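Local coordinates for C-type lectin domain family 4, member a4 (Mus musculus, PDB 3VYK), which binds mannose-containing N-glycans through a calcium ion in its C-type lectin domain, and probably serves as an inhibitory pattern-recognition receptor of dendritic cells, at residues A[73-76]-A[77-81]; A[86-90]-A[91-95]. All coordinates share one frame; numbering follows the deposited sequence.

Contact 1: residues A[73-76]-A[77-81]; sequences WRWI and DQTPY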
loop_
_atom_site.group_PDB
_atom_site.type_symbol
_atom_site.label_atom_id
_atom_site.label_comp_id
_atom_site.label_asym_id
_atom_site.label_seq_id
_atom_site.Cartn_x
_atom_site.Cartn_y
_atom_site.Cartn_z
ATOM N N TRP A 73 -6.106 11.807 -5.082
ATOM C CA TRP A 73 -5.197 10.780 -4.568
ATOM C C TRP A 73 -3.771 11.177 -4.794
ATOM O O TRP A 73 -3.393 11.587 -5.899
ATOM C CB TRP A 73 -5.499 9.403 -5.180
ATOM C CG TRP A 73 -6.918 9.004 -4.871
ATOM C CD1 TRP A 73 -8.026 9.091 -5.708
ATOM C CD2 TRP A 73 -7.442 8.534 -3.584
ATOM N NE1 TRP A 73 -9.168 8.685 -5.049
ATOM C CE2 TRP A 73 -8.881 8.345 -3.770
ATOM C CE3 TRP A 73 -6.877 8.252 -2.338
ATOM C CZ2 TRP A 73 -9.696 7.888 -2.746
ATOM C CZ3 TRP A 73 -7.713 7.787 -1.312
ATOM C CH2 TRP A 73 -9.090 7.614 -1.518
ATOM N N ARG A 74 -2.977 11.091 -3.734
ATOM C CA ARG A 74 -1.572 11.511 -3.781
ATOM C C ARG A 74 -0.661 10.507 -3.094
ATOM O O ARG A 74 -0.977 9.996 -2.023
ATOM C CB ARG A 74 -1.384 12.908 -3.156
ATOM C CG ARG A 74 -2.194 14.018 -3.803
ATOM C CD ARG A 74 -1.690 14.327 -5.207
ATOM N NE ARG A 74 -2.420 15.422 -5.846
ATOM C CZ ARG A 74 -3.449 15.263 -6.682
ATOM N NH1 ARG A 74 -3.890 14.053 -6.995
ATOM N NH2 ARG A 74 -4.047 16.323 -7.208
ATOM N N TRP A 75 0.466 10.199 -3.728
ATOM C CA TRP A 75 1.454 9.307 -3.131
ATOM C C TRP A 75 2.265 10.033 -2.111
ATOM O O TRP A 75 2.550 11.223 -2.271
ATOM C CB TRP A 75 2.402 8.756 -4.202
ATOM C CG TRP A 75 1.729 7.826 -5.174
ATOM C CD1 TRP A 75 1.482 8.042 -6.531
ATOM C CD2 TRP A 75 1.161 6.504 -4.885
ATOM N NE1 TRP A 75 0.840 6.963 -7.086
ATOM C CE2 TRP A 75 0.619 6.006 -6.145
ATOM C CE3 TRP A 75 1.073 5.705 -3.745
ATOM C CZ2 TRP A 75 -0.001 4.761 -6.238
ATOM C CZ3 TRP A 75 0.448 4.460 -3.845
ATOM C CH2 TRP A 75 -0.078 3.999 -5.061
ATOM N N ILE A 76 2.664 9.318 -1.067
ATOM C CA ILE A 76 3.398 9.936 0.044
ATOM C C ILE A 76 4.811 10.402 -0.306
ATOM O O ILE A 76 5.364 11.255 0.397
ATOM C CB ILE A 76 3.426 9.044 1.298
ATOM C CG1 ILE A 76 4.111 7.697 1.006
ATOM C CG2 ILE A 76 2.013 8.917 1.862
ATOM C CD1 ILE A 76 4.268 6.798 2.217
ATOM N N ASP A 77 5.392 9.861 -1.377
ATOM C CA ASP A 77 6.724 10.310 -1.810
ATOM C C ASP A 77 6.648 11.427 -2.844
ATOM O O ASP A 77 7.668 11.797 -3.447
ATOM C CB ASP A 77 7.572 9.141 -2.318
ATOM C CG ASP A 77 7.066 8.555 -3.624
ATOM O OD1 ASP A 77 6.000 8.957 -4.130
ATOM O OD2 ASP A 77 7.760 7.668 -4.156
ATOM N N GLN A 78 5.440 11.956 -3.036
ATOM C CA GLN A 78 5.153 13.063 -3.955
ATOM C C GLN A 78 5.385 12.754 -5.434
ATOM O O GLN A 78 5.328 13.665 -6.269
ATOM C CB GLN A 78 5.893 14.345 -3.540
ATOM C CG GLN A 78 5.411 14.951 -2.229
ATOM C CD GLN A 78 6.371 15.999 -1.708
ATOM O OE1 GLN A 78 7.438 15.675 -1.185
ATOM N NE2 GLN A 78 6.000 17.265 -1.853
ATOM N N THR A 79 5.618 11.482 -5.772
ATOM C CA THR A 79 5.661 11.104 -7.185
ATOM C C THR A 79 4.247 11.170 -7.766
ATOM O O THR A 79 3.274 10.977 -7.041
ATOM C CB THR A 79 6.303 9.724 -7.432
ATOM O OG1 THR A 79 5.578 8.714 -6.720
ATOM C CG2 THR A 79 7.762 9.719 -6.979
ATOM N N PRO A 80 4.120 11.472 -9.069
ATOM C CA PRO A 80 2.787 11.730 -9.611
ATOM C C PRO A 80 1.860 10.518 -9.562
ATOM O O PRO A 80 2.297 9.379 -9.796
ATOM C CB PRO A 80 3.066 12.143 -11.067
ATOM C CG PRO A 80 4.497 12.560 -11.085
ATOM C CD PRO A 80 5.179 11.700 -10.071
ATOM N N TYR A 81 0.597 10.770 -9.229
ATOM C CA TYR A 81 -0.446 9.756 -9.303
ATOM C C TYR A 81 -0.799 9.534 -10.767
ATOM O O TYR A 81 -1.336 10.425 -11.423
ATOM C CB TYR A 81 -1.666 10.219 -8.514
ATOM C CG TYR A 81 -2.807 9.239 -8.438
ATOM C CD1 TYR A 81 -2.696 8.069 -7.690
ATOM C CD2 TYR A 81 -4.010 9.501 -9.084
ATOM C CE1 TYR A 81 -3.753 7.177 -7.605
ATOM C CE2 TYR A 81 -5.078 8.618 -8.997
ATOM C CZ TYR A 81 -4.937 7.462 -8.251
ATOM O OH TYR A 81 -5.989 6.576 -8.166
HETATM O O HOH W 1 1.075 12.082 -5.938
HETATM O O HOH W 2 1.031 6.272 -9.799
#

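Contact 2: residues A[86-90]-A[91-95]; sequences TFWHK and GEPNQ. With CA (calcium ion), chain C; MAN (alpha-D-mannopyranose), chain B.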
loop_
_atom_site.group_PDB
_atom_site.type_symbol
_atom_site.label_atom_id
_atom_site.label_comp_id
_atom_site.label_asym_id
_atom_site.label_seq_id
_atom_site.Cartn_x
_atom_site.Cartn_y
_atom_site.Cartn_z
ATOM N N THR A 86 -3.777 2.240 -11.867
ATOM C CA THR A 86 -4.484 2.104 -10.598
ATOM C C THR A 86 -5.306 0.818 -10.593
ATOM O O THR A 86 -5.639 0.258 -11.655
ATOM C CB THR A 86 -5.385 3.321 -10.284
ATOM O OG1 THR A 86 -6.479 3.399 -11.208
ATOM C CG2 THR A 86 -4.572 4.611 -10.316
ATOM N N PHE A 87 -5.629 0.340 -9.389
ATOM C CA PHE A 87 -6.171 -1.016 -9.228
ATOM C C PHE A 87 -7.324 -1.085 -8.261
ATOM O O PHE A 87 -7.457 -2.033 -7.491
ATOM C CB PHE A 87 -5.035 -1.982 -8.876
ATOM C CG PHE A 87 -3.930 -1.918 -9.874
ATOM C CD1 PHE A 87 -4.026 -2.634 -11.068
ATOM C CD2 PHE A 87 -2.854 -1.065 -9.682
ATOM C CE1 PHE A 87 -3.039 -2.527 -12.038
ATOM C CE2 PHE A 87 -1.870 -0.937 -10.655
ATOM C CZ PHE A 87 -1.968 -1.673 -11.831
ATOM N N TRP A 88 -8.169 -0.069 -8.320
ATOM C CA TRP A 88 -9.358 -0.021 -7.471
ATOM C C TRP A 88 -10.279 -1.193 -7.681
ATOM O O TRP A 88 -10.589 -1.561 -8.822
ATOM C CB TRP A 88 -10.123 1.258 -7.746
ATOM C CG TRP A 88 -9.350 2.508 -7.431
ATOM C CD1 TRP A 88 -8.757 3.397 -8.323
ATOM C CD2 TRP A 88 -9.077 3.050 -6.103
ATOM N NE1 TRP A 88 -8.160 4.436 -7.657
ATOM C CE2 TRP A 88 -8.307 4.278 -6.315
ATOM C CE3 TRP A 88 -9.373 2.648 -4.801
ATOM C CZ2 TRP A 88 -7.881 5.063 -5.256
ATOM C CZ3 TRP A 88 -8.930 3.455 -3.741
ATOM C CH2 TRP A 88 -8.205 4.629 -3.965
ATOM N N HIS A 89 -10.753 -1.761 -6.578
ATOM C CA HIS A 89 -11.861 -2.726 -6.607
ATOM C C HIS A 89 -13.069 -2.114 -7.255
ATOM O O HIS A 89 -13.289 -0.906 -7.168
ATOM C CB HIS A 89 -12.242 -3.168 -5.195
ATOM C CG HIS A 89 -11.367 -4.246 -4.621
ATOM N ND1 HIS A 89 -11.263 -5.487 -5.169
ATOM C CD2 HIS A 89 -10.571 -4.255 -3.478
ATOM C CE1 HIS A 89 -10.442 -6.233 -4.415
ATOM N NE2 HIS A 89 -10.011 -5.476 -3.386
ATOM N N LYS A 90 -13.897 -2.951 -7.882
ATOM C CA LYS A 90 -15.181 -2.481 -8.373
ATOM C C LYS A 90 -15.951 -1.806 -7.233
ATOM O O LYS A 90 -16.053 -2.344 -6.124
ATOM C CB LYS A 90 -15.977 -3.653 -8.971
ATOM C CG LYS A 90 -17.323 -3.293 -9.573
ATOM C CD LYS A 90 -17.213 -2.303 -10.718
ATOM C CE LYS A 90 -18.576 -2.065 -11.359
ATOM N NZ LYS A 90 -19.665 -1.841 -10.363
ATOM N N GLY A 91 -16.438 -0.608 -7.512
ATOM C CA GLY A 91 -17.203 0.194 -6.557
ATOM C C GLY A 91 -16.359 1.058 -5.633
ATOM O O GLY A 91 -16.913 1.773 -4.792
ATOM N N GLU A 92 -15.036 0.990 -5.773
ATOM C CA GLU A 92 -14.124 1.788 -4.943
ATOM C C GLU A 92 -13.363 2.795 -5.796
ATOM O O GLU A 92 -13.194 2.584 -6.994
ATOM C CB GLU A 92 -13.122 0.895 -4.218
ATOM C CG GLU A 92 -13.745 -0.233 -3.410
ATOM C CD GLU A 92 -14.579 0.230 -2.215
ATOM O OE1 GLU A 92 -14.444 1.383 -1.696
ATOM O OE2 GLU A 92 -15.361 -0.639 -1.746
ATOM N N PRO A 93 -12.905 3.908 -5.192
ATOM C CA PRO A 93 -13.130 4.302 -3.802
ATOM C C PRO A 93 -14.546 4.857 -3.641
ATOM O O PRO A 93 -15.135 5.328 -4.618
ATOM C CB PRO A 93 -12.058 5.370 -3.578
ATOM C CG PRO A 93 -11.931 6.036 -4.914
ATOM C CD PRO A 93 -12.158 4.944 -5.940
ATOM N N ASN A 94 -15.104 4.770 -2.436
ATOM C CA ASN A 94 -16.527 5.077 -2.285
ATOM C C ASN A 94 -16.951 6.074 -1.217
ATOM O O ASN A 94 -18.103 6.534 -1.246
ATOM C CB ASN A 94 -17.338 3.780 -2.129
ATOM C CG ASN A 94 -17.060 3.057 -0.822
ATOM O OD1 ASN A 94 -16.038 3.266 -0.151
ATOM N ND2 ASN A 94 -17.988 2.181 -0.449
ATOM N N GLN A 95 -16.066 6.412 -0.280
ATOM C CA GLN A 95 -16.503 7.206 0.872
ATOM C C GLN A 95 -15.507 8.286 1.266
ATOM O O GLN A 95 -14.322 8.002 1.452
ATOM C CB GLN A 95 -16.831 6.268 2.040
ATOM C CG GLN A 95 -18.080 5.439 1.744
ATOM C CD GLN A 95 -18.347 4.272 2.678
ATOM O OE1 GLN A 95 -17.454 3.498 3.031
ATOM N NE2 GLN A 95 -19.617 4.106 3.034
HETATM CA CA CA C . -14.190 1.993 0.607
HETATM C C1 MAN B . -16.738 -2.068 3.903
HETATM C C2 MAN B . -15.466 -1.217 3.871
HETATM C C3 MAN B . -15.588 -0.107 2.817
HETATM C C4 MAN B . -15.945 -0.718 1.472
HETATM C C5 MAN B . -17.235 -1.556 1.607
HETATM C C6 MAN B . -17.620 -2.240 0.293
HETATM O O2 MAN B . -14.393 -2.068 3.517
HETATM O O3 MAN B . -14.404 0.659 2.570
HETATM O O4 MAN B . -15.978 0.392 0.578
HETATM O O5 MAN B . -17.057 -2.550 2.610
HETATM O O6 MAN B . -18.885 -2.873 0.458
HETATM O O HOH W 3 -16.832 -2.338 -3.407
#

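Contact 1: residues A[73-76]-A[77-81]
W73 and Y81 make the main aromatic contact where the chain leaves strand 73-75 and folds back on itself. The CB of W73 sits over the middle of the Y81 ring, 3.7 Å from its centroid and 13° off the normal, which makes this a CH-pi contact. Y81 reaches it because CG is anti to the backbone N (chi1 -177°), carrying the ring alongside the W73 side chain. W75 approaches the same ring at its edge, with NE1 3.8 Å from Y81 CD1, and its plane is inclined by 48°; the three rings form an aromatic cluster.

Hydrogen bonds shape the reversal. Q78 N donates to W75 O (3.1 Å), closing a type I turn over I76 and D77. D77 OD1 then accepts twice: from T79 N at 3.0 Å, above the carboxylate plane, as an Asx turn, and from T79 OG1 at 2.6 Å on the syn side.

Two waters mediate further polar contacts. One molecule bridges W75 N and T79 O, while another accepts from the indole NE1 of W75 at 2.8 Å.

Among its neighbours, strand 73-75 pairs antiparallel with strand 61-67, where L65 touches both W75 and Y81, and I76 reaches W25 and E29 of helix 25-34.

Contact 2: residues A[86-90]-A[91-95]
H89 and E92 close a type II turn, a local contact within the long loop between strands 73-75 and 100-106; the turn ends on one calcium ligand, E92, and N94 two residues on is another. The evidence for the turn is the bond from E92 N to H89 O, 2.9 Å with an N-H...O angle of 154°. G91 occupies the third position with positive phi, as suits glycine in this turn type. Beside the backbone bond, H89 CB packs on E92 CG at 3.7 Å.

The second element is apolar. P93 follows a cis peptide bond and lays its CD over one face of the W88 indole, 3.8 Å from the centroid of the six-membered ring and 18° off the normal, a CH-pi contact. The carbonyl E92 O also touches W88 CB.

E92, P93 and N94 form the EPN motif associated with mannose-type C-type lectins. E92 OE1 and N94 OD1 each bind calcium at 2.4 Å; the E92 chain bends at chi2 (-66°) to bring its carboxylate there. The ion also takes O3 and O4 of the mannose, while E98, N113 and D114 complete the protein part of the site. The other carboxylate oxygen, E92 OE2, comes within 2.6 Å of mannose O4, and N94 ND2 gives that hydroxyl a weak hydrogen bond. One water donates both to E92 OE2 and to K90 O at 2.8 Å, tying the carboxylate to the turn.

Around this loop, W88 meets W112 of strand 109-115 edge-to-face and touches V101 of strand 100-106, H89 NE2 bonds to N104 O of that strand, and F87 rests on helix 45-53.

Contacts 1 and 2 follow in series along the chain, with centres about 17 Å apart, yet their side chains touch. Y81 OH of contact 1 and W88 NE1 of contact 2 are 3.1 Å apart, probably hydrogen-bonded. W73 meets both partners of the tryptophan-proline pair: its CE2 is 3.7 Å from W88 CZ2, and its CZ2 is 3.6 Å from P93 CB. Contact 2 supplies calcium and sugar ligands directly; contact 1 supplies none, since the W73 side chain stays about 8 Å from the ion. Contact 1 borders the site through W73, whose side chain is about 4 Å from that of the calcium ligand D114.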